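Non-sulfated chondroitin lyase E66 (Autographa californica nucleopolyhedrovirus, PDB 3VSN) cleaves non-sulfated chondroitin as a lyase of the virus envelope, is essential for oral infectivity and may help the virus breach the peritrophic matrix of the host midgut. Local coordinates at residues F385-L391 and G472-S478; R366-N370 and Y554-E559; Q630-C636 and Q653-V659. All blocks are in the same frame, centred on the assembly; numbering follows the deposited sequence.

Contact 1: residues F385-L391 and G472-S478; sequences FESGIIL and GRVIVLS
I475 packs its side chain against F385 and L391, and this is the dense part of the contact. Its CD1 does most of the touching: it lies 3.8 Å from L391 CD1 and reaches the rim of the F385 ring, in plane, at CD1. CG1 of I475 stands anti to the carbonyl carbon (chi1 -60°), which aims CD1 at these two side chains while CB and CG2 rest on the carbonyl oxygen of E386. I390 and V474 point the same way on the sheet's other face, side by side with I390 CG1 4.0 Å from V474 CG2, where strand 452-461 covers them through Y457 and I460. Antiparallel backbone bonds join L391 to R473 in both directions, and I475 N reaches I389 O. The type II turn from E386 to I389 then hands G388 N to I475 O over 2.8 Å, nearly straight at 174°.

At the start of the turn, around E386 and S387, the packing gives way to water, although the residues here are still buried. In one of its two conformers S387 OG bonds to V476 O at 2.8 Å, from above the carbonyl plane, and takes a proton from a water. That water also donates to E386 OE2 and accepts from S478 N; a second lies 2.6 Å from S478 OG and 2.9 Å from E386 OE1. The E386 carboxylate also accepts from S387 N and bonds to Y378, and outside the two segments it forms a salt bridge with R367. With these partners, the buried carboxylate is probably stabilised in its charged form.

Contact 2: residues R366-N370 and Y554-E559; sequences RRIWN and YKLNVE
The hydroxyl of Y554 meets the backbone of R366 in the one direct hydrogen bond between 366-370 and 554-559. Y554 OH donates to R366 O over 3.1 Å, in the carbonyl plane and on a lone pair, while R366 CB lies alongside the same hydroxyl. The Y554 ring gets there because CG sits between its own backbone N and carbonyl carbon (chi1 68°), and the ring then carries its hydroxyl across the gap. Strand 550-558 has its backbone partners elsewhere, in Q455 and M453 on one neighbouring strand and H512 on another.

Apolar contacts fill the middle. I368 and L556 slide past each other in opposite directions, with I368 CD1 4.0 Å from L556 CB and close to its carbonyl oxygen; CD1 also reaches V558 CG2 at 4.4 Å. L556 CD1 approaches R366 O and meets R367 CD, the side chains of L556 and R367 crossing at about a right angle. F448 and M453 add to the apolar surroundings of I368.

At the far end the contact becomes polar. N370 crosses V558, ND2 standing 3.4 Å from CG1, and a water accepts from N370 ND2 and donates to E559 O, each bond 2.9 Å long. The same amide donates to G508 O, and N370 OD1 accepts from R372 N. R367 leaves the backbone away from 554-559 and folds over W369, placing its CG over the centre of the indole face; its NE bonds to I368 O.

Strands 367-370 and 554-558 belong to two different antiparallel sheets; their axes lie 7.8 Å apart and run 13° from parallel, joined mainly through side chains, an arrangement consistent with the layers of a beta-sandwich.

Contact 3: residues Q630-C636 and Q653-V659; sequences QYSPSNC and QFIFEIV
This is an antiparallel strand pairing at the border of a sheet: 631-633 is its outermost strand on this side and lies against 654-658, which ends at the chain's C terminus. S632 and E657 form the hydrogen-bonded pair, with E657 N to S632 O and S632 N to E657 O both at 2.8 Å. V659 N to Q630 O and S634 N to I655 O extend the pairing at its two ends.

Past S634 a side chain takes over from the backbone. With CG between its backbone N and carbonyl carbon (chi1 73°), N635 turns its amide along the partner strand: ND2 donates to Q653 O nearly straight, 172°, and OD1 accepts from I655 N at 2.8 Å, the donor lying above the plane of that carbonyl.

The pair closes one edge of the seven-stranded antiparallel C-terminal sheet, and helix 614-623 packs on the face that carries Y631, P633 and F656, its I617 meeting both rings. Y631 and F656 make an offset T-shaped (edge-to-face) stack, the Y631 edge toward the F656 face, with centroids 5.3 Å apart and planes at 86°. C636 SG comes obliquely to the F656 ring, 3.6 Å from CE1, a sulfur-aromatic contact.

The other face carries S632 and E657. Here V659 CG1 touches S632 CB at 3.9 Å, and a water bridges S634 OG to E657 OE1 on the exposed side.

Following the chain from the N terminus, the helical part comes first and all three contacts lie in the mainly beta part after it. Strand 367-370 opens contact 2, and 385-391 then opens contact 1. Contact 1 closes at 472-478 after 80 intervening residues, well before contact 2 closes at 554-559, so the shorter closure sits within the longer. The two also touch: S387 O probably accepts from R366 N. Together they tie the sheet of 335-340, the sheet of 533-540 and the seven-stranded sheet holding 550-558. Contact 3 follows in series, a short closure of 16 intervening residues in the C-terminal sheet, its nearest atoms about 16 Å from contact 2.

Contact 1: residues F385-L391 and G472-S478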
loop_
_atom_site.group_PDB
_atom_site.type_symbol
_atom_site.label_atom_id
_atom_site.label_comp_id
_atom_site.label_asym_id
_atom_site.label_seq_id
_atom_site.Cartn_x
_atom_site.Cartn_y
_atom_site.Cartn_z
ATOM N N PHE A 385 -1.397 6.784 16.761
ATOM C CA PHE A 385 -0.364 7.808 16.827
ATOM C C PHE A 385 0.598 7.733 15.648
ATOM O O PHE A 385 1.140 6.673 15.335
ATOM C CB PHE A 385 0.398 7.695 18.154
ATOM C CG PHE A 385 -0.503 7.574 19.357
ATOM C CD1 PHE A 385 -1.089 8.704 19.917
ATOM C CD2 PHE A 385 -0.790 6.327 19.908
ATOM C CE1 PHE A 385 -1.934 8.595 21.010
ATOM C CE2 PHE A 385 -1.631 6.212 21.008
ATOM C CZ PHE A 385 -2.200 7.347 21.559
ATOM N N GLU A 386 0.792 8.877 14.999
ATOM C CA GLU A 386 1.743 9.018 13.903
ATOM C C GLU A 386 1.897 10.498 13.603
ATOM O O GLU A 386 0.986 11.287 13.876
ATOM C CB GLU A 386 1.259 8.263 12.653
ATOM C CG GLU A 386 2.236 8.275 11.480
ATOM C CD GLU A 386 3.613 7.770 11.860
ATOM O OE1 GLU A 386 3.782 6.535 11.954
ATOM O OE2 GLU A 386 4.524 8.601 12.068
ATOM N N SER A 387 3.054 10.874 13.063
ATOM C CA SER A 387 3.284 12.238 12.606
ATOM C C SER A 387 2.110 12.678 11.741
ATOM O O SER A 387 1.714 11.963 10.809
ATOM C CB SER A 387 4.584 12.324 11.804
ATOM O OG SER A 387 5.701 11.978 12.600
ATOM N N GLY A 388 1.543 13.835 12.063
ATOM C CA GLY A 388 0.427 14.386 11.298
ATOM C C GLY A 388 -0.949 14.186 11.914
ATOM O O GLY A 388 -1.871 14.927 11.598
ATOM N N ILE A 389 -1.101 13.180 12.774
ATOM C CA ILE A 389 -2.411 12.889 13.379
ATOM C C ILE A 389 -2.846 13.990 14.356
ATOM O O ILE A 389 -2.074 14.412 15.224
ATOM C CB ILE A 389 -2.457 11.489 14.051
ATOM C CG1 ILE A 389 -2.307 10.386 12.986
ATOM C CG2 ILE A 389 -3.756 11.308 14.839
ATOM C CD1 ILE A 389 -2.400 8.960 13.506
ATOM N N ILE A 390 -4.072 14.473 14.179
ATOM C CA ILE A 390 -4.663 15.441 15.099
ATOM C C ILE A 390 -5.451 14.659 16.150
ATOM O O ILE A 390 -6.365 13.899 15.810
ATOM C CB ILE A 390 -5.590 16.452 14.383
ATOM C CG1 ILE A 390 -4.835 17.205 13.276
ATOM C CG2 ILE A 390 -6.179 17.445 15.387
ATOM C CD1 ILE A 390 -5.730 17.978 12.328
ATOM N N LEU A 391 -5.079 14.838 17.416
ATOM C CA LEU A 391 -5.731 14.155 18.535
ATOM C C LEU A 391 -6.758 15.062 19.193
ATOM O O LEU A 391 -6.516 16.260 19.364
ATOM C CB LEU A 391 -4.705 13.712 19.581
ATOM C CG LEU A 391 -3.576 12.764 19.166
ATOM C CD1 LEU A 391 -2.664 12.505 20.352
ATOM C CD2 LEU A 391 -4.121 11.456 18.605
ATOM N N GLY A 472 -6.854 20.062 21.860
ATOM C CA GLY A 472 -6.395 19.109 20.853
ATOM C C GLY A 472 -4.886 19.190 20.715
ATOM O O GLY A 472 -4.234 20.007 21.372
ATOM N N ARG A 473 -4.321 18.338 19.867
ATOM C CA ARG A 473 -2.887 18.381 19.584
ATOM C C ARG A 473 -2.579 17.745 18.246
ATOM O O ARG A 473 -3.272 16.823 17.807
ATOM C CB ARG A 473 -2.067 17.692 20.680
ATOM C CG ARG A 473 -2.670 16.397 21.203
ATOM C CD ARG A 473 -3.373 16.638 22.525
ATOM N NE ARG A 473 -2.403 16.987 23.554
ATOM C CZ ARG A 473 -2.671 17.679 24.657
ATOM N NH1 ARG A 473 -3.897 18.122 24.903
ATOM N NH2 ARG A 473 -1.696 17.929 25.517
ATOM N N VAL A 474 -1.537 18.254 17.600
ATOM C CA VAL A 474 -1.082 17.708 16.335
ATOM C C VAL A 474 0.238 17.006 16.604
ATOM O O VAL A 474 1.183 17.617 17.112
ATOM C CB VAL A 474 -0.905 18.806 15.271
ATOM C CG1 VAL A 474 -0.433 18.205 13.953
ATOM C CG2 VAL A 474 -2.212 19.568 15.073
ATOM N N ILE A 475 0.293 15.721 16.273
ATOM C CA ILE A 475 1.497 14.929 16.504
ATOM C C ILE A 475 2.569 15.306 15.484
ATOM O O ILE A 475 2.321 15.300 14.274
ATOM C CB ILE A 475 1.197 13.414 16.461
ATOM C CG1 ILE A 475 0.178 13.057 17.550
ATOM C CG2 ILE A 475 2.475 12.592 16.619
ATOM C CD1 ILE A 475 -0.306 11.622 17.511
ATOM N N VAL A 476 3.751 15.650 15.992
ATOM C CA VAL A 476 4.905 15.962 15.148
ATOM C C VAL A 476 5.809 14.728 15.009
ATOM O O VAL A 476 6.237 14.382 13.905
ATOM C CB VAL A 476 5.683 17.182 15.702
ATOM C CG1 VAL A 476 6.955 17.437 14.905
ATOM C CG2 VAL A 476 4.796 18.423 15.689
ATOM N N LEU A 477 6.096 14.075 16.134
ATOM C CA LEU A 477 6.889 12.846 16.162
ATOM C C LEU A 477 6.290 11.895 17.176
ATOM O O LEU A 477 5.834 12.324 18.240
ATOM C CB LEU A 477 8.345 13.121 16.559
ATOM C CG LEU A 477 9.530 12.975 15.588
ATOM C CD1 LEU A 477 10.816 12.790 16.386
ATOM C CD2 LEU A 477 9.374 11.849 14.572
ATOM N N SER A 478 6.304 10.606 16.851
ATOM C CA SER A 478 5.783 9.575 17.742
ATOM C C SER A 478 6.749 8.401 17.803
ATOM O O SER A 478 7.447 8.115 16.829
ATOM C CB SER A 478 4.412 9.098 17.260
ATOM O OG SER A 478 4.483 8.633 15.924
HETATM O O HOH W 1 6.578 9.901 14.108
HETATM O O HOH W 2 4.726 6.426 14.650
#

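Contact 2: residues R366-N370 and Y554-E559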
loop_
_atom_site.group_PDB
_atom_site.type_symbol
_atom_site.label_atom_id
_atom_site.label_comp_id
_atom_site.label_asym_id
_atom_site.label_seq_id
_atom_site.Cartn_x
_atom_site.Cartn_y
_atom_site.Cartn_z
ATOM N N ARG A 366 1.152 12.006 8.113
ATOM C CA ARG A 366 2.011 12.923 7.368
ATOM C C ARG A 366 3.440 12.650 7.806
ATOM O O ARG A 366 3.982 13.334 8.677
ATOM C CB ARG A 366 1.628 14.386 7.644
ATOM C CG ARG A 366 0.168 14.734 7.376
ATOM C CD ARG A 366 -0.156 14.705 5.891
ATOM N NE ARG A 366 -1.486 15.246 5.615
ATOM C CZ ARG A 366 -2.597 14.517 5.549
ATOM N NH1 ARG A 366 -2.558 13.201 5.744
ATOM N NH2 ARG A 366 -3.756 15.108 5.293
ATOM N N ARG A 367 4.035 11.627 7.205
ATOM C CA ARG A 367 5.270 11.040 7.715
ATOM C C ARG A 367 6.196 10.619 6.575
ATOM O O ARG A 367 5.741 10.210 5.497
ATOM C CB ARG A 367 4.930 9.839 8.620
ATOM C CG ARG A 367 6.106 8.979 9.065
ATOM C CD ARG A 367 6.999 9.646 10.105
ATOM N NE ARG A 367 8.191 8.830 10.341
ATOM C CZ ARG A 367 8.266 7.827 11.214
ATOM N NH1 ARG A 367 7.221 7.511 11.974
ATOM N NH2 ARG A 367 9.396 7.137 11.335
ATOM N N ILE A 368 7.493 10.763 6.810
ATOM C CA ILE A 368 8.503 10.170 5.952
ATOM C C ILE A 368 9.213 9.093 6.763
ATOM O O ILE A 368 9.402 9.238 7.976
ATOM C CB ILE A 368 9.501 11.212 5.393
ATOM C CG1 ILE A 368 10.296 11.898 6.520
ATOM C CG2 ILE A 368 8.762 12.226 4.529
ATOM C CD1 ILE A 368 11.296 12.939 6.044
ATOM N N TRP A 369 9.562 8.002 6.095
ATOM C CA TRP A 369 10.275 6.916 6.735
ATOM C C TRP A 369 11.622 6.782 6.102
ATOM O O TRP A 369 11.731 6.599 4.889
ATOM C CB TRP A 369 9.501 5.611 6.606
ATOM C CG TRP A 369 8.229 5.555 7.418
ATOM C CD1 TRP A 369 8.082 5.132 8.736
ATOM C CD2 TRP A 369 6.871 5.916 6.983
ATOM N NE1 TRP A 369 6.769 5.211 9.134
ATOM C CE2 TRP A 369 5.991 5.666 8.134
ATOM C CE3 TRP A 369 6.317 6.405 5.804
ATOM C CZ2 TRP A 369 4.623 5.905 8.081
ATOM C CZ3 TRP A 369 4.937 6.637 5.762
ATOM C CH2 TRP A 369 4.113 6.394 6.875
ATOM N N ASN A 370 12.658 6.890 6.929
ATOM C CA ASN A 370 14.035 6.690 6.495
ATOM C C ASN A 370 14.180 5.272 5.946
ATOM O O ASN A 370 13.857 4.305 6.635
ATOM C CB ASN A 370 14.986 6.920 7.680
ATOM C CG ASN A 370 16.443 6.999 7.262
ATOM O OD1 ASN A 370 16.934 6.163 6.503
ATOM N ND2 ASN A 370 17.146 8.005 7.770
ATOM N N TYR A 554 5.001 22.017 11.039
ATOM C CA TYR A 554 6.274 21.388 11.353
ATOM C C TYR A 554 6.925 20.841 10.086
ATOM O O TYR A 554 6.302 20.797 9.026
ATOM C CB TYR A 554 6.078 20.266 12.387
ATOM C CG TYR A 554 5.302 19.071 11.866
ATOM C CD1 TYR A 554 5.962 17.985 11.287
ATOM C CD2 TYR A 554 3.909 19.025 11.955
ATOM C CE1 TYR A 554 5.258 16.889 10.806
ATOM C CE2 TYR A 554 3.196 17.934 11.482
ATOM C CZ TYR A 554 3.876 16.868 10.909
ATOM O OH TYR A 554 3.178 15.780 10.434
ATOM N N LYS A 555 8.182 20.427 10.205
ATOM C CA LYS A 555 8.838 19.712 9.121
ATOM C C LYS A 555 9.610 18.522 9.667
ATOM O O LYS A 555 10.007 18.505 10.840
ATOM C CB LYS A 555 9.745 20.636 8.296
ATOM C CG LYS A 555 11.051 21.013 8.964
ATOM C CD LYS A 555 12.049 21.594 7.970
ATOM C CE LYS A 555 13.408 21.713 8.636
ATOM N NZ LYS A 555 14.350 22.616 7.918
ATOM N N LEU A 556 9.792 17.523 8.811
ATOM C CA LEU A 556 10.614 16.367 9.123
ATOM C C LEU A 556 11.778 16.332 8.134
ATOM O O LEU A 556 11.605 16.699 6.972
ATOM C CB LEU A 556 9.787 15.078 9.028
ATOM C CG LEU A 556 8.550 14.912 9.931
ATOM C CD1 LEU A 556 7.831 13.606 9.613
ATOM C CD2 LEU A 556 8.908 14.973 11.412
ATOM N N ASN A 557 12.952 15.923 8.612
ATOM C CA ASN A 557 14.135 15.706 7.777
ATOM C C ASN A 557 14.638 14.303 7.961
ATOM O O ASN A 557 14.532 13.752 9.058
ATOM C CB ASN A 557 15.297 16.598 8.222
ATOM C CG ASN A 557 15.111 18.035 7.842
ATOM O OD1 ASN A 557 14.818 18.354 6.691
ATOM N ND2 ASN A 557 15.309 18.920 8.802
ATOM N N VAL A 558 15.234 13.749 6.910
ATOM C CA VAL A 558 16.055 12.557 7.049
ATOM C C VAL A 558 17.263 12.950 7.902
ATOM O O VAL A 558 17.908 13.974 7.644
ATOM C CB VAL A 558 16.535 12.019 5.683
ATOM C CG1 VAL A 558 17.458 10.819 5.871
ATOM C CG2 VAL A 558 15.347 11.632 4.814
ATOM N N GLU A 559 17.546 12.149 8.924
ATOM C CA GLU A 559 18.688 12.399 9.802
ATOM C C GLU A 559 19.965 12.531 8.981
ATOM O O GLU A 559 20.237 11.709 8.106
ATOM C CB GLU A 559 18.830 11.287 10.847
ATOM C CG GLU A 559 19.878 11.585 11.909
ATOM C CD GLU A 559 19.921 10.559 13.025
ATOM O OE1 GLU A 559 19.294 9.486 12.900
ATOM O OE2 GLU A 559 20.596 10.833 14.034
HETATM O O HOH W 3 19.962 8.820 7.696
#

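Contact 3: residues Q630-C636 and Q653-V659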
loop_
_atom_site.group_PDB
_atom_site.type_symbol
_atom_site.label_atom_id
_atom_site.label_comp_id
_atom_site.label_asym_id
_atom_site.label_seq_id
_atom_site.Cartn_x
_atom_site.Cartn_y
_atom_site.Cartn_z
ATOM N N GLN A 630 8.170 34.162 -17.556
ATOM C CA GLN A 630 7.675 33.800 -18.881
ATOM C C GLN A 630 7.527 32.288 -18.937
ATOM O O GLN A 630 8.358 31.557 -18.393
ATOM C CB GLN A 630 8.637 34.267 -19.976
ATOM C CG GLN A 630 8.765 35.780 -20.116
ATOM C CD GLN A 630 7.666 36.389 -20.963
ATOM O OE1 GLN A 630 6.535 36.549 -20.509
ATOM N NE2 GLN A 630 7.998 36.740 -22.203
ATOM N N TYR A 631 6.470 31.818 -19.589
ATOM C CA TYR A 631 6.170 30.393 -19.592
ATOM C C TYR A 631 5.444 29.937 -20.855
ATOM O O TYR A 631 4.861 30.744 -21.587
ATOM C CB TYR A 631 5.369 30.015 -18.337
ATOM C CG TYR A 631 3.982 30.607 -18.307
ATOM C CD1 TYR A 631 3.762 31.897 -17.822
ATOM C CD2 TYR A 631 2.888 29.880 -18.768
ATOM C CE1 TYR A 631 2.490 32.443 -17.802
ATOM C CE2 TYR A 631 1.613 30.413 -18.747
ATOM C CZ TYR A 631 1.420 31.694 -18.267
ATOM O OH TYR A 631 0.154 32.226 -18.248
ATOM N N SER A 632 5.480 28.630 -21.079
ATOM C CA SER A 632 4.878 27.992 -22.235
ATOM C C SER A 632 4.165 26.715 -21.767
ATOM O O SER A 632 4.704 25.990 -20.929
ATOM C CB SER A 632 5.978 27.651 -23.244
ATOM O OG SER A 632 5.450 27.009 -24.386
ATOM N N PRO A 633 2.958 26.435 -22.301
ATOM C CA PRO A 633 2.222 25.230 -21.897
ATOM C C PRO A 633 2.878 23.947 -22.409
ATOM O O PRO A 633 3.325 23.899 -23.556
ATOM C CB PRO A 633 0.856 25.421 -22.557
ATOM C CG PRO A 633 1.145 26.244 -23.769
ATOM C CD PRO A 633 2.239 27.186 -23.350
ATOM N N SER A 634 2.928 22.921 -21.561
ATOM C CA SER A 634 3.522 21.634 -21.931
ATOM C C SER A 634 2.479 20.550 -22.222
ATOM O O SER A 634 2.667 19.735 -23.123
ATOM C CB SER A 634 4.489 21.147 -20.845
ATOM O OG SER A 634 5.570 22.052 -20.688
ATOM N N ASN A 635 1.388 20.539 -21.461
ATOM C CA ASN A 635 0.362 19.506 -21.607
ATOM C C ASN A 635 -1.040 20.110 -21.669
ATOM O O ASN A 635 -2.041 19.451 -21.370
ATOM C CB ASN A 635 0.473 18.486 -20.460
ATOM C CG ASN A 635 -0.005 19.049 -19.125
ATOM O OD1 ASN A 635 -0.098 20.268 -18.944
ATOM N ND2 ASN A 635 -0.326 18.159 -18.191
ATOM N N CYS A 636 -1.101 21.378 -22.057
ATOM C CA CYS A 636 -2.360 22.097 -22.108
ATOM C C CYS A 636 -2.314 23.113 -23.244
ATOM O O CYS A 636 -1.272 23.290 -23.870
ATOM C CB CYS A 636 -2.673 22.751 -20.750
ATOM S SG CYS A 636 -1.344 23.757 -20.039
ATOM N N GLN A 653 -3.079 17.726 -13.653
ATOM C CA GLN A 653 -2.089 18.775 -13.427
ATOM C C GLN A 653 -1.754 19.536 -14.703
ATOM O O GLN A 653 -1.489 18.934 -15.744
ATOM C CB GLN A 653 -0.816 18.194 -12.807
ATOM C CG GLN A 653 -1.016 17.635 -11.406
ATOM C CD GLN A 653 0.227 16.965 -10.851
ATOM O OE1 GLN A 653 1.350 17.418 -11.081
ATOM N NE2 GLN A 653 0.027 15.882 -10.102
ATOM N N PHE A 654 -1.776 20.862 -14.609
ATOM C CA PHE A 654 -1.337 21.731 -15.693
ATOM C C PHE A 654 0.174 21.879 -15.591
ATOM O O PHE A 654 0.687 22.320 -14.563
ATOM C CB PHE A 654 -1.993 23.115 -15.579
ATOM C CG PHE A 654 -3.495 23.081 -15.581
ATOM C CD1 PHE A 654 -4.202 22.856 -14.403
ATOM C CD2 PHE A 654 -4.202 23.281 -16.761
ATOM C CE1 PHE A 654 -5.588 22.816 -14.406
ATOM C CE2 PHE A 654 -5.587 23.250 -16.769
ATOM C CZ PHE A 654 -6.280 23.018 -15.592
ATOM N N ILE A 655 0.881 21.511 -16.656
ATOM C CA ILE A 655 2.339 21.575 -16.665
ATOM C C ILE A 655 2.820 22.642 -17.646
ATOM O O ILE A 655 2.388 22.680 -18.804
ATOM C CB ILE A 655 2.969 20.197 -16.980
ATOM C CG1 ILE A 655 2.492 19.150 -15.958
ATOM C CG2 ILE A 655 4.494 20.285 -16.978
ATOM C CD1 ILE A 655 2.725 17.710 -16.377
ATOM N N PHE A 656 3.696 23.517 -17.154
ATOM C CA PHE A 656 4.260 24.596 -17.948
ATOM C C PHE A 656 5.776 24.552 -17.893
ATOM O O PHE A 656 6.362 24.091 -16.907
ATOM C CB PHE A 656 3.776 25.961 -17.442
ATOM C CG PHE A 656 2.286 26.122 -17.484
ATOM C CD1 PHE A 656 1.655 26.562 -18.643
ATOM C CD2 PHE A 656 1.510 25.826 -16.366
ATOM C CE1 PHE A 656 0.277 26.704 -18.688
ATOM C CE2 PHE A 656 0.131 25.967 -16.406
ATOM C CZ PHE A 656 -0.486 26.401 -17.571
ATOM N N GLU A 657 6.395 25.029 -18.967
ATOM C CA GLU A 657 7.836 25.170 -19.046
ATOM C C GLU A 657 8.172 26.646 -18.869
ATOM O O GLU A 657 7.561 27.504 -19.502
ATOM C CB GLU A 657 8.338 24.651 -20.397
ATOM C CG GLU A 657 9.833 24.814 -20.641
ATOM C CD GLU A 657 10.269 24.335 -22.020
ATOM O OE1 GLU A 657 9.415 23.915 -22.829
ATOM O OE2 GLU A 657 11.479 24.383 -22.306
ATOM N N ILE A 658 9.133 26.941 -18.002
ATOM C CA ILE A 658 9.583 28.317 -17.813
ATOM C C ILE A 658 10.585 28.649 -18.920
ATOM O O ILE A 658 11.657 28.048 -18.986
ATOM C CB ILE A 658 10.192 28.523 -16.407
ATOM C CG1 ILE A 658 9.164 28.195 -15.314
ATOM C CG2 ILE A 658 10.688 29.948 -16.229
ATOM C CD1 ILE A 658 7.838 28.927 -15.452
ATOM N N VAL A 659 10.211 29.590 -19.791
ATOM C CA VAL A 659 10.959 29.895 -21.023
ATOM C C VAL A 659 11.482 31.336 -21.069
ATOM O O VAL A 659 11.487 32.050 -20.070
ATOM C CB VAL A 659 10.114 29.627 -22.297
ATOM C CG1 VAL A 659 9.794 28.144 -22.438
ATOM C CG2 VAL A 659 8.834 30.463 -22.297
ATOM O OXT VAL A 659 11.915 31.840 -22.112
HETATM O O HOH W 4 6.596 23.218 -22.953
#